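Local coordinates for protein lipase aflb (PDB 6IDY) that probably hydrolyses ester bonds of lipid substrates, as a fungal lipase of the alpha/beta-hydrolase fold that carries a bound calcium ion, at residues Lys61-Ala66 and Gly396-Pro401; Ile164-Thr169 and Gly236-Trp241; Ser342-Gln347 and Gly384-Leu389. All coordinates share one frame; numbering follows the deposited sequence.

In the fold
The three contacts sample different levels of an alpha/beta-hydrolase fold. Interaction 2 lies deepest, about 7 Å from the centre of the chain, where a central strand meets helix 235-245, which follows strand 227-232; that junction is the place of the nucleophile elbow in alpha/beta hydrolases, so interaction 2 probably lies beside the catalytic centre. Interaction 3 lies on edge strand 341-345 of the same sheet, its centre about 20 Å from that of interaction 2 and its Gly384 about 7 Å from the calcium ion. Interaction 1, peripheral, joins the start of helix 63-73 to the loop between helices 391-396 and 405-412. Both other contacts are nested in the loop it closes. None touches another.

Interaction 1 of 3, residues Lys61-Ala66 and Gly396-Pro401; sequences KSVQEA and GRVLPP
No flat group takes part in the meeting of Val63 with Val398 and Leu399, which is made by aliphatic carbons, mainly methyls; the planar groups of Arg397 and Glu65 lie apart from it. On the loop side, the guanidinium of Arg397 has CG of Pro401 over one face, 3.6 Å above its plane and displaced toward the rim. On the helix side, the carboxylate of Glu65 takes the Lys61 N-H on the anti side of OE1, 31° out of its plane, with Lys61 N and Glu65 OE1 2.9 Å apart. Ser62 is the N-cap of helix 63-73, its OG accepting a weak bond from Glu65 N, and Val63 is therefore the first residue of the helix.

Across the gap Val63 points at the loop. With CG1 anti to the backbone N (chi1 173°), that methyl is carried outward to meet CG2 of Val398 at 3.7 Å, the two valines sliding past one another in opposite directions. Leu399 comes differently, tip to tip: its CD1 sits against the fork of Val63, 3.8 Å from both CG1 and CG2 of that residue. Val63 also touches Leu408 of helix 405-412, while Val398 rests on Pro354 and Leu399 on Tyr366. The Val398 carbonyl is hydrogen-bonded to Tyr359 OH.

The contact thus joins the N-terminal helical region, which precedes the first strand of the sheet, to the loop between helices 391-396 and 405-412. Because no hydrogen bond or salt bridge crosses it, the join rests on three hydrocarbon side chains in van der Waals contact, and the interface itself imposes little directional restraint on how the helix start sits against the loop.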
loop_
_atom_site.group_PDB
_atom_site.type_symbol
_atom_site.label_atom_id
_atom_site.label_comp_id
_atom_site.label_asym_id
_atom_site.label_seq_id
_atom_site.Cartn_x
_atom_site.Cartn_y
_atom_site.Cartn_z
ATOM N N LYS A 61 17.171 9.800 17.880
ATOM C CA LYS A 61 18.619 9.610 17.769
ATOM C C LYS A 61 18.928 8.183 17.321
ATOM O O LYS A 61 20.012 7.915 16.796
ATOM C CB LYS A 61 19.304 9.887 19.117
ATOM C CG LYS A 61 19.362 11.359 19.482
ATOM C CD LYS A 61 19.967 11.572 20.862
ATOM C CE LYS A 61 19.949 13.023 21.283
ATOM N NZ LYS A 61 18.564 13.511 21.526
ATOM N N SER A 62 17.973 7.272 17.547
ATOM C CA SER A 62 18.091 5.861 17.224
ATOM C C SER A 62 16.730 5.278 16.819
ATOM O O SER A 62 15.703 5.954 16.925
ATOM C CB SER A 62 18.628 5.107 18.434
ATOM O OG SER A 62 17.643 5.108 19.450
ATOM N N VAL A 63 16.739 4.006 16.390
ATOM C CA VAL A 63 15.567 3.239 15.980
ATOM C C VAL A 63 14.644 3.014 17.192
ATOM O O VAL A 63 13.428 3.146 17.058
ATOM C CB VAL A 63 16.001 1.916 15.288
ATOM C CG1 VAL A 63 14.802 1.017 14.991
ATOM C CG2 VAL A 63 16.786 2.204 14.010
ATOM N N GLN A 64 15.226 2.712 18.372
ATOM C CA GLN A 64 14.482 2.515 19.619
ATOM C C GLN A 64 13.737 3.790 20.030
ATOM O O GLN A 64 12.594 3.696 20.470
ATOM C CB GLN A 64 15.396 2.001 20.749
ATOM C CG GLN A 64 14.682 1.630 22.059
ATOM C CD GLN A 64 13.613 0.573 21.897
ATOM O OE1 GLN A 64 12.411 0.866 21.880
ATOM N NE2 GLN A 64 14.025 -0.682 21.773
ATOM N N GLU A 65 14.360 4.973 19.845
ATOM C CA GLU A 65 13.723 6.258 20.146
ATOM C C GLU A 65 12.504 6.495 19.253
ATOM O O GLU A 65 11.498 7.012 19.732
ATOM C CB GLU A 65 14.711 7.421 20.017
ATOM C CG GLU A 65 15.639 7.546 21.211
ATOM C CD GLU A 65 16.137 8.946 21.506
ATOM O OE1 GLU A 65 16.189 9.779 20.574
ATOM O OE2 GLU A 65 16.484 9.208 22.680
ATOM N N ALA A 66 12.588 6.091 17.971
ATOM C CA ALA A 66 11.496 6.208 17.008
ATOM C C ALA A 66 10.314 5.347 17.449
ATOM O O ALA A 66 9.181 5.833 17.432
ATOM C CB ALA A 66 11.964 5.787 15.626
ATOM N N GLY A 396 13.744 -11.268 16.579
ATOM C CA GLY A 396 14.630 -10.482 17.435
ATOM C C GLY A 396 14.948 -9.101 16.889
ATOM O O GLY A 396 15.402 -8.227 17.628
ATOM N N ARG A 397 14.720 -8.897 15.584
ATOM C CA ARG A 397 14.959 -7.630 14.898
ATOM C C ARG A 397 13.755 -6.685 15.039
ATOM O O ARG A 397 12.641 -7.130 15.314
ATOM C CB ARG A 397 15.219 -7.878 13.400
ATOM C CG ARG A 397 16.507 -8.610 13.032
ATOM C CD ARG A 397 16.427 -9.013 11.570
ATOM N NE ARG A 397 17.651 -9.640 11.070
ATOM C CZ ARG A 397 17.694 -10.467 10.029
ATOM N NH1 ARG A 397 16.581 -10.799 9.387
ATOM N NH2 ARG A 397 18.851 -10.981 9.630
ATOM N N VAL A 398 13.989 -5.385 14.817
ATOM C CA VAL A 398 12.961 -4.337 14.814
ATOM C C VAL A 398 12.783 -3.796 13.390
ATOM O O VAL A 398 11.731 -3.258 13.043
ATOM C CB VAL A 398 13.196 -3.208 15.853
ATOM C CG1 VAL A 398 12.972 -3.712 17.276
ATOM C CG2 VAL A 398 14.577 -2.580 15.707
ATOM N N LEU A 399 13.827 -3.947 12.570
ATOM C CA LEU A 399 13.867 -3.526 11.176
ATOM C C LEU A 399 14.611 -4.588 10.374
ATOM O O LEU A 399 15.524 -5.201 10.929
ATOM C CB LEU A 399 14.651 -2.200 11.041
ATOM C CG LEU A 399 14.006 -0.905 11.521
ATOM C CD1 LEU A 399 14.950 0.260 11.308
ATOM C CD2 LEU A 399 12.687 -0.628 10.799
ATOM N N PRO A 400 14.330 -4.781 9.060
ATOM C CA PRO A 400 15.170 -5.703 8.277
ATOM C C PRO A 400 16.590 -5.114 8.175
ATOM O O PRO A 400 16.733 -3.891 8.303
ATOM C CB PRO A 400 14.487 -5.722 6.905
ATOM C CG PRO A 400 13.781 -4.416 6.814
ATOM C CD PRO A 400 13.319 -4.120 8.206
ATOM N N PRO A 401 17.657 -5.920 7.960
ATOM C CA PRO A 401 19.010 -5.322 7.852
ATOM C C PRO A 401 19.141 -4.284 6.730
ATOM O O PRO A 401 19.992 -3.405 6.798
ATOM C CB PRO A 401 19.923 -6.528 7.588
ATOM C CG PRO A 401 19.131 -7.728 7.969
ATOM C CD PRO A 401 17.689 -7.387 7.795
#

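Interaction 2 of 3, residues Ile164-Thr169 and Gly236-Trp241; sequences ILVPGT and GLDTQW
Direct contact is van der Waals only, between the methyls of Val166, the last residue of strand 161-166, and the hydroxyl of Thr239 on helix 235-245. Val166 points at the helix, and Thr239 OG1 is 3.9 Å from Val166 CG2 and 4.1 Å from Val166 CG1. The two side chains cross obliquely. Rotation of Thr239 (chi1 -50°) sets OG1 beside its own backbone N, where it bonds back to the Gly235 carbonyl one turn earlier, so this buried polar atom is satisfied within the helix.

The polar link is indirect. Pro167 O and Asp238 OD2, both acceptors, 4.3 Å apart, are bridged by a water that donates to Pro167 O at 2.7 Å and to Asp238 OD2 at 2.6 Å. Both hydrogens of the water are thereby used.

The contact lies in the core of the alpha/beta-hydrolase fold. Thr169, bonded to Gln234, lies on a loop that probably corresponds to the oxyanion-hole loop of related lipases. Around the contact, Val166 also packs on Val212 of helix 205-223, and both Val166 and Thr239 rest on Val229 of the adjacent parallel strand 227-232.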
loop_
_atom_site.group_PDB
_atom_site.type_symbol
_atom_site.label_atom_id
_atom_site.label_comp_id
_atom_site.label_asym_id
_atom_site.label_seq_id
_atom_site.Cartn_x
_atom_site.Cartn_y
_atom_site.Cartn_z
ATOM N N ILE A 164 6.317 -5.848 -9.213
ATOM C CA ILE A 164 5.461 -4.675 -9.338
ATOM C C ILE A 164 5.043 -4.232 -7.949
ATOM O O ILE A 164 4.382 -4.989 -7.234
ATOM C CB ILE A 164 4.235 -4.928 -10.265
ATOM C CG1 ILE A 164 4.696 -5.425 -11.661
ATOM C CG2 ILE A 164 3.367 -3.658 -10.375
ATOM C CD1 ILE A 164 3.664 -6.166 -12.425
ATOM N N LEU A 165 5.423 -3.002 -7.580
ATOM C CA LEU A 165 5.081 -2.409 -6.296
ATOM C C LEU A 165 3.794 -1.614 -6.448
ATOM O O LEU A 165 3.761 -0.619 -7.174
ATOM C CB LEU A 165 6.227 -1.540 -5.759
ATOM C CG LEU A 165 7.613 -2.191 -5.653
ATOM C CD1 LEU A 165 8.641 -1.173 -5.203
ATOM C CD2 LEU A 165 7.603 -3.411 -4.714
ATOM N N VAL A 166 2.714 -2.104 -5.819
ATOM C CA VAL A 166 1.372 -1.516 -5.900
ATOM C C VAL A 166 1.122 -0.647 -4.656
ATOM O O VAL A 166 1.269 -1.134 -3.539
ATOM C CB VAL A 166 0.265 -2.591 -6.143
ATOM C CG1 VAL A 166 -1.110 -1.951 -6.312
ATOM C CG2 VAL A 166 0.592 -3.452 -7.361
ATOM N N PRO A 167 0.754 0.639 -4.833
ATOM C CA PRO A 167 0.579 1.523 -3.670
ATOM C C PRO A 167 -0.726 1.312 -2.916
ATOM O O PRO A 167 -1.610 0.602 -3.393
ATOM C CB PRO A 167 0.607 2.910 -4.306
ATOM C CG PRO A 167 -0.014 2.698 -5.641
ATOM C CD PRO A 167 0.534 1.374 -6.095
ATOM N N GLY A 168 -0.834 1.975 -1.767
ATOM C CA GLY A 168 -2.022 1.964 -0.932
ATOM C C GLY A 168 -2.838 3.227 -1.117
ATOM O O GLY A 168 -2.547 4.052 -1.989
ATOM N N THR A 169 -3.862 3.384 -0.280
ATOM C CA THR A 169 -4.784 4.517 -0.309
ATOM C C THR A 169 -4.101 5.857 -0.066
ATOM O O THR A 169 -3.280 5.983 0.855
ATOM C CB THR A 169 -5.916 4.282 0.695
ATOM O OG1 THR A 169 -6.583 3.062 0.377
ATOM C CG2 THR A 169 -6.910 5.424 0.740
ATOM N N GLY A 236 -3.634 -4.388 -2.205
ATOM C CA GLY A 236 -4.076 -5.780 -2.120
ATOM C C GLY A 236 -5.422 -5.970 -2.789
ATOM O O GLY A 236 -5.616 -6.932 -3.540
ATOM N N LEU A 237 -6.351 -5.018 -2.559
ATOM C CA LEU A 237 -7.678 -5.040 -3.180
ATOM C C LEU A 237 -7.565 -4.833 -4.687
ATOM O O LEU A 237 -8.229 -5.537 -5.443
ATOM C CB LEU A 237 -8.616 -3.977 -2.568
ATOM C CG LEU A 237 -9.159 -4.268 -1.174
ATOM C CD1 LEU A 237 -9.860 -3.042 -0.607
ATOM C CD2 LEU A 237 -10.132 -5.439 -1.198
ATOM N N ASP A 238 -6.703 -3.890 -5.118
ATOM C CA ASP A 238 -6.484 -3.590 -6.536
ATOM C C ASP A 238 -5.939 -4.812 -7.273
ATOM O O ASP A 238 -6.361 -5.082 -8.397
ATOM C CB ASP A 238 -5.505 -2.413 -6.704
ATOM C CG ASP A 238 -5.916 -1.117 -6.030
ATOM O OD1 ASP A 238 -7.111 -0.964 -5.709
ATOM O OD2 ASP A 238 -5.045 -0.252 -5.841
ATOM N N THR A 239 -5.007 -5.551 -6.628
ATOM C CA THR A 239 -4.387 -6.740 -7.202
ATOM C C THR A 239 -5.370 -7.896 -7.273
ATOM O O THR A 239 -5.466 -8.532 -8.318
ATOM C CB THR A 239 -3.087 -7.093 -6.470
ATOM O OG1 THR A 239 -2.274 -5.925 -6.385
ATOM C CG2 THR A 239 -2.308 -8.237 -7.161
ATOM N N GLN A 240 -6.090 -8.167 -6.168
ATOM C CA GLN A 240 -7.087 -9.238 -6.098
ATOM C C GLN A 240 -8.188 -9.042 -7.144
ATOM O O GLN A 240 -8.580 -10.016 -7.791
ATOM C CB GLN A 240 -7.678 -9.346 -4.677
ATOM C CG GLN A 240 -8.533 -10.599 -4.450
ATOM C CD GLN A 240 -7.773 -11.906 -4.344
ATOM O OE1 GLN A 240 -6.555 -12.002 -4.596
ATOM N NE2 GLN A 240 -8.497 -12.960 -3.971
ATOM N N TRP A 241 -8.671 -7.790 -7.315
ATOM C CA TRP A 241 -9.685 -7.460 -8.325
ATOM C C TRP A 241 -9.105 -7.686 -9.734
ATOM O O TRP A 241 -9.769 -8.298 -10.563
ATOM C CB TRP A 241 -10.207 -6.012 -8.147
ATOM C CG TRP A 241 -11.363 -5.652 -9.044
ATOM C CD1 TRP A 241 -11.297 -5.239 -10.343
ATOM C CD2 TRP A 241 -12.756 -5.640 -8.690
ATOM N NE1 TRP A 241 -12.560 -4.980 -10.825
ATOM C CE2 TRP A 241 -13.475 -5.199 -9.826
ATOM C CE3 TRP A 241 -13.473 -5.981 -7.524
ATOM C CZ2 TRP A 241 -14.874 -5.096 -9.836
ATOM C CZ3 TRP A 241 -14.856 -5.840 -7.521
ATOM C CH2 TRP A 241 -15.540 -5.393 -8.661
HETATM O O HOH W 1 -4.078 1.393 -4.066
#

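Interaction 3 of 3, residues Ser342-Gln347 and Gly384-Leu389; sequences SNNHLQ and GDPSRL
Ser342 donates a hydrogen bond to the Gly384 carbonyl and so ties the outermost strand 341-345 of the alpha/beta-hydrolase sheet to the loop that runs between helices 368-379 and 391-396. This is the tight part of the contact. Ser342 OG lies 2.7 Å from Gly384 O, with a C=O...donor angle of 140° and the hydroxyl tilted 22° from the carbonyl plane. Turning OG between its own backbone N and carbonyl carbon (chi1 68°) brings it to the glycine and also to Asn344, two residues along the same face of the strand. There Asn344 ND2 donates to Ser342 OG at 2.9 Å, almost straight and nearly in the amide plane. The serine hydroxyl is held as donor and acceptor at once, and the amide, which also donates to Thr312 O, is fixed in its rotation. Gly384 N is bound in turn by Thr311 OG1, close to the calcium site formed by Asp255, Ala377, His380 and Gly382.

The second touch is looser and unbonded: Pro386 brings CD and CG against Asn344 OD1, with CD 3.6 Å away, and Leu373 and Ile349 touch both side chains. The solvent side belongs to exposed Ser387 and Arg388 of the short 3-10 turn 386-388. Within the loop the guanidinium of Arg388 covers Asp385 CB with one face, and its salt bridge with Asp376 ties the turn to helix 368-379. An Asx turn starts it, Asp385 OD1 accepting Ser387 N at 3.1 Å and Ser387 OG at 2.8 Å, both from the same face of the carboxylate.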
loop_
_atom_site.group_PDB
_atom_site.type_symbol
_atom_site.label_atom_id
_atom_site.label_comp_id
_atom_site.label_asym_id
_atom_site.label_seq_id
_atom_site.Cartn_x
_atom_site.Cartn_y
_atom_site.Cartn_z
ATOM N N SER A 342 -0.271 -18.132 2.680
ATOM C CA SER A 342 0.214 -18.004 4.043
ATOM C C SER A 342 -0.334 -16.685 4.567
ATOM O O SER A 342 -0.230 -15.663 3.891
ATOM C CB SER A 342 1.737 -18.091 4.129
ATOM O OG SER A 342 2.402 -16.987 3.537
ATOM N N ASN A 343 -1.026 -16.740 5.706
ATOM C CA ASN A 343 -1.622 -15.573 6.358
ATOM C C ASN A 343 -0.794 -15.334 7.589
ATOM O O ASN A 343 -0.844 -16.102 8.551
ATOM C CB ASN A 343 -3.106 -15.791 6.649
ATOM C CG ASN A 343 -3.920 -15.898 5.385
ATOM O OD1 ASN A 343 -3.998 -14.964 4.589
ATOM N ND2 ASN A 343 -4.527 -17.041 5.168
ATOM N N ASN A 344 0.049 -14.308 7.505
ATOM C CA ASN A 344 1.079 -14.036 8.487
ATOM C C ASN A 344 0.783 -12.858 9.407
ATOM O O ASN A 344 1.007 -11.699 9.056
ATOM C CB ASN A 344 2.428 -13.887 7.763
ATOM C CG ASN A 344 2.706 -15.053 6.831
ATOM O OD1 ASN A 344 3.138 -16.133 7.250
ATOM N ND2 ASN A 344 2.428 -14.875 5.547
ATOM N N HIS A 345 0.288 -13.186 10.612
ATOM C CA HIS A 345 -0.037 -12.231 11.669
ATOM C C HIS A 345 1.219 -12.030 12.505
ATOM O O HIS A 345 1.705 -12.982 13.127
ATOM C CB HIS A 345 -1.198 -12.767 12.521
ATOM C CG HIS A 345 -1.661 -11.832 13.594
ATOM N ND1 HIS A 345 -1.783 -12.245 14.907
ATOM C CD2 HIS A 345 -2.022 -10.530 13.511
ATOM C CE1 HIS A 345 -2.231 -11.198 15.573
ATOM N NE2 HIS A 345 -2.391 -10.145 14.770
ATOM N N LEU A 346 1.770 -10.798 12.491
ATOM C CA LEU A 346 3.011 -10.460 13.209
ATOM C C LEU A 346 3.022 -10.884 14.668
ATOM O O LEU A 346 3.991 -11.488 15.113
ATOM C CB LEU A 346 3.341 -8.953 13.124
ATOM C CG LEU A 346 3.464 -8.296 11.754
ATOM C CD1 LEU A 346 3.884 -6.849 11.916
ATOM C CD2 LEU A 346 4.482 -9.004 10.878
ATOM N N GLN A 347 1.942 -10.568 15.399
ATOM C CA GLN A 347 1.785 -10.817 16.835
ATOM C C GLN A 347 1.557 -12.297 17.183
ATOM O O GLN A 347 1.597 -12.650 18.359
ATOM C CB GLN A 347 0.693 -9.909 17.437
ATOM C CG GLN A 347 1.049 -8.405 17.447
ATOM C CD GLN A 347 1.031 -7.753 16.074
ATOM O OE1 GLN A 347 0.290 -8.161 15.170
ATOM N NE2 GLN A 347 1.846 -6.722 15.883
ATOM N N GLY A 384 5.341 -17.398 1.036
ATOM C CA GLY A 384 6.316 -17.288 2.116
ATOM C C GLY A 384 5.908 -18.218 3.239
ATOM O O GLY A 384 4.717 -18.378 3.493
ATOM N N ASP A 385 6.873 -18.893 3.860
ATOM C CA ASP A 385 6.613 -19.865 4.912
ATOM C C ASP A 385 7.440 -19.537 6.157
ATOM O O ASP A 385 8.670 -19.655 6.102
ATOM C CB ASP A 385 6.924 -21.288 4.400
ATOM C CG ASP A 385 6.453 -22.441 5.277
ATOM O OD1 ASP A 385 6.162 -22.208 6.470
ATOM O OD2 ASP A 385 6.381 -23.573 4.771
ATOM N N PRO A 386 6.795 -19.156 7.294
ATOM C CA PRO A 386 7.576 -18.833 8.505
ATOM C C PRO A 386 8.372 -20.006 9.084
ATOM O O PRO A 386 9.370 -19.777 9.780
ATOM C CB PRO A 386 6.532 -18.297 9.489
ATOM C CG PRO A 386 5.231 -18.795 8.998
ATOM C CD PRO A 386 5.345 -18.957 7.511
ATOM N N SER A 387 7.963 -21.259 8.768
ATOM C CA SER A 387 8.654 -22.466 9.240
ATOM C C SER A 387 10.031 -22.655 8.574
ATOM O O SER A 387 10.852 -23.413 9.093
ATOM C CB SER A 387 7.778 -23.705 9.065
ATOM O OG SER A 387 7.718 -24.126 7.713
ATOM N N ARG A 388 10.289 -21.953 7.444
ATOM C CA ARG A 388 11.569 -22.002 6.722
ATOM C C ARG A 388 12.512 -20.906 7.202
ATOM O O ARG A 388 13.660 -20.841 6.762
ATOM C CB ARG A 388 11.356 -21.857 5.211
ATOM C CG ARG A 388 10.821 -23.103 4.514
ATOM C CD ARG A 388 10.997 -23.002 3.006
ATOM N NE ARG A 388 10.221 -21.898 2.426
ATOM C CZ ARG A 388 9.130 -22.048 1.683
ATOM N NH1 ARG A 388 8.669 -23.260 1.404
ATOM N NH2 ARG A 388 8.497 -20.989 1.202
ATOM N N LEU A 389 12.033 -20.037 8.096
ATOM C CA LEU A 389 12.827 -18.925 8.615
ATOM C C LEU A 389 13.425 -19.217 9.982
ATOM O O LEU A 389 12.847 -19.973 10.764
ATOM C CB LEU A 389 11.971 -17.638 8.701
ATOM C CG LEU A 389 11.309 -17.111 7.421
ATOM C CD1 LEU A 389 10.385 -15.945 7.741
ATOM C CD2 LEU A 389 12.343 -16.683 6.387
#